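Local coordinates for protein tryparedoxin (Crithidia fasciculata, PDB 1O8X) that probably carries reducing equivalents as a thioredoxin-like dithiol-disulfide oxidoreductase in the oxidative-stress defence of the trypanosomatid, at residues A[33-38]-A[109-114]. The protein carries 1 engineered substitution. Numbering follows the deposited sequence.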
loop_
_atom_site.group_PDB
_atom_site.type_symbol
_atom_site.label_atom_id
_atom_site.label_comp_id
_atom_site.label_asym_id
_atom_site.label_seq_id
_atom_site.Cartn_x
_atom_site.Cartn_y
_atom_site.Cartn_z
ATOM N N PHE A 33 1.590 -0.714 2.582
ATOM C CA PHE A 33 1.803 0.533 1.852
ATOM C C PHE A 33 2.409 0.201 0.502
ATOM O O PHE A 33 3.476 -0.426 0.431
ATOM C CB PHE A 33 2.742 1.441 2.641
ATOM C CG PHE A 33 2.204 1.839 3.977
ATOM C CD1 PHE A 33 2.879 1.490 5.138
ATOM C CD2 PHE A 33 1.023 2.575 4.070
ATOM C CE1 PHE A 33 2.389 1.875 6.395
ATOM C CE2 PHE A 33 0.516 2.954 5.311
ATOM C CZ PHE A 33 1.213 2.606 6.477
ATOM N N TYR A 34 1.705 0.581 -0.561
ATOM C CA TYR A 34 2.140 0.308 -1.931
ATOM C C TYR A 34 2.636 1.594 -2.551
ATOM O O TYR A 34 1.853 2.487 -2.857
ATOM C CB TYR A 34 0.987 -0.278 -2.754
ATOM C CG TYR A 34 1.382 -0.598 -4.186
ATOM C CD1 TYR A 34 2.618 -1.183 -4.476
ATOM C CD2 TYR A 34 0.516 -0.325 -5.251
ATOM C CE1 TYR A 34 2.982 -1.490 -5.787
ATOM C CE2 TYR A 34 0.880 -0.635 -6.577
ATOM C CZ TYR A 34 2.108 -1.232 -6.822
ATOM O OH TYR A 34 2.520 -1.564 -8.101
ATOM N N PHE A 35 3.952 1.694 -2.681
ATOM C CA PHE A 35 4.590 2.872 -3.279
ATOM C C PHE A 35 4.737 2.630 -4.774
ATOM O O PHE A 35 5.399 1.673 -5.202
ATOM C CB PHE A 35 5.967 3.112 -2.650
ATOM C CG PHE A 35 5.908 3.329 -1.164
ATOM C CD1 PHE A 35 5.900 2.247 -0.284
ATOM C CD2 PHE A 35 5.817 4.615 -0.638
ATOM C CE1 PHE A 35 5.808 2.450 1.093
ATOM C CE2 PHE A 35 5.747 4.809 0.746
ATOM C CZ PHE A 35 5.736 3.729 1.596
ATOM N N SER A 36 4.086 3.476 -5.564
ATOM C CA SER A 36 4.098 3.324 -7.015
ATOM C C SER A 36 3.740 4.652 -7.660
ATOM O O SER A 36 3.486 5.623 -6.966
ATOM C CB SER A 36 3.151 2.202 -7.465
ATOM O OG SER A 36 3.413 1.921 -8.827
ATOM N N ALA A 37 3.739 4.688 -8.991
ATOM C CA ALA A 37 3.372 5.883 -9.735
ATOM C C ALA A 37 2.932 5.467 -11.107
ATOM O O ALA A 37 3.384 4.443 -11.631
ATOM C CB ALA A 37 4.561 6.836 -9.851
ATOM N N SER A 38 2.089 6.304 -11.712
ATOM C CA SER A 38 1.642 6.060 -13.079
ATOM C C SER A 38 2.813 6.038 -14.076
ATOM O O SER A 38 2.746 5.374 -15.116
ATOM C CB SER A 38 0.603 7.117 -13.484
ATOM O OG SER A 38 1.190 8.398 -13.649
ATOM N N ILE A 109 10.584 2.328 -6.889
ATOM C CA ILE A 109 9.233 1.799 -6.918
ATOM C C ILE A 109 9.138 0.812 -8.092
ATOM O O ILE A 109 9.889 0.914 -9.071
ATOM C CB ILE A 109 8.196 2.945 -6.980
ATOM C CG1 ILE A 109 8.545 3.975 -8.058
ATOM C CG2 ILE A 109 8.098 3.607 -5.590
ATOM C CD1 ILE A 109 7.381 4.865 -8.404
ATOM N N PRO A 110 8.234 -0.157 -8.034
ATOM C CA PRO A 110 7.265 -0.354 -6.942
ATOM C C PRO A 110 7.892 -0.949 -5.685
ATOM O O PRO A 110 8.864 -1.711 -5.766
ATOM C CB PRO A 110 6.272 -1.357 -7.550
ATOM C CG PRO A 110 7.096 -2.149 -8.550
ATOM C CD PRO A 110 8.085 -1.158 -9.115
ATOM N N THR A 111 7.319 -0.615 -4.521
ATOM C CA THR A 111 7.762 -1.171 -3.233
ATOM C C THR A 111 6.509 -1.442 -2.422
ATOM O O THR A 111 5.557 -0.672 -2.499
ATOM C CB THR A 111 8.696 -0.186 -2.523
ATOM O OG1 THR A 111 9.960 -0.191 -3.191
ATOM C CG2 THR A 111 9.027 -0.635 -1.110
ATOM N N LEU A 112 6.523 -2.522 -1.647
ATOM C CA LEU A 112 5.355 -2.889 -0.855
ATOM C C LEU A 112 5.818 -3.236 0.554
ATOM O O LEU A 112 6.581 -4.195 0.712
ATOM C CB LEU A 112 4.685 -4.080 -1.545
ATOM C CG LEU A 112 3.300 -4.565 -1.155
ATOM C CD1 LEU A 112 2.280 -3.508 -1.368
ATOM C CD2 LEU A 112 2.958 -5.784 -1.975
ATOM N N ILE A 113 5.344 -2.476 1.545
ATOM C CA ILE A 113 5.760 -2.633 2.936
ATOM C C ILE A 113 4.559 -2.922 3.803
ATOM O O ILE A 113 3.594 -2.158 3.811
ATOM C CB ILE A 113 6.486 -1.365 3.387
ATOM C CG1 ILE A 113 7.713 -1.226 2.470
ATOM C CG2 ILE A 113 6.827 -1.390 4.897
ATOM C CD1 ILE A 113 8.740 -0.292 2.872
ATOM N N GLY A 114 4.618 -4.019 4.543
ATOM C CA GLY A 114 3.504 -4.416 5.385
ATOM C C GLY A 114 3.768 -4.133 6.841
ATOM O O GLY A 114 4.836 -4.475 7.353
#
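The carbonyl oxygen of Phe35 is gripped by two donors: Thr111 N hydrogen-bonds to Phe35 O at 3.1 Å, in the carbonyl plane, while Pro110 CA makes a weaker CA-H...O contact to Phe35 O at 3.3 Å. The reciprocal bond, Phe35 N to Thr111 O, closes this hydrogen-bonded pair, and Phe33 with Ile113 forms another, its shorter bond being Phe33 N to Ile113 O at 2.8 Å. Strands 33-36 and 111-114 therefore run antiparallel (166°), with Tyr34 and Leu112 as the intervening non-hydrogen-bonded pair. On their face, Tyr34 CG stands anti to the backbone N (chi1 -179°), and Leu112 CD1 packs against Tyr34 CB at 3.7 Å. The Tyr34 ring runs alongside Pro110, its CE1 3.7 Å from Pro110 CB; the phenol hydroxyl hydrogen-bonds to Thr47 of helix 41-57, which covers this face. On the other face, Thr111 O lies at the Phe35 ring edge, in plane, and Ile109 CG2 touches Phe35 CB. Ile109 CD1 reaches across to Ala37 CB at 3.7 Å. The peptide bond before Pro110 is cis, as in the cis-proline loop of thioredoxins, and Pro110 touches Pro42. Four N-H...O bonds and apolar packing thus join this loop to strand 33-36, with Ile109 against Cys40, whose disulfide partner position is here the engineered Ala43.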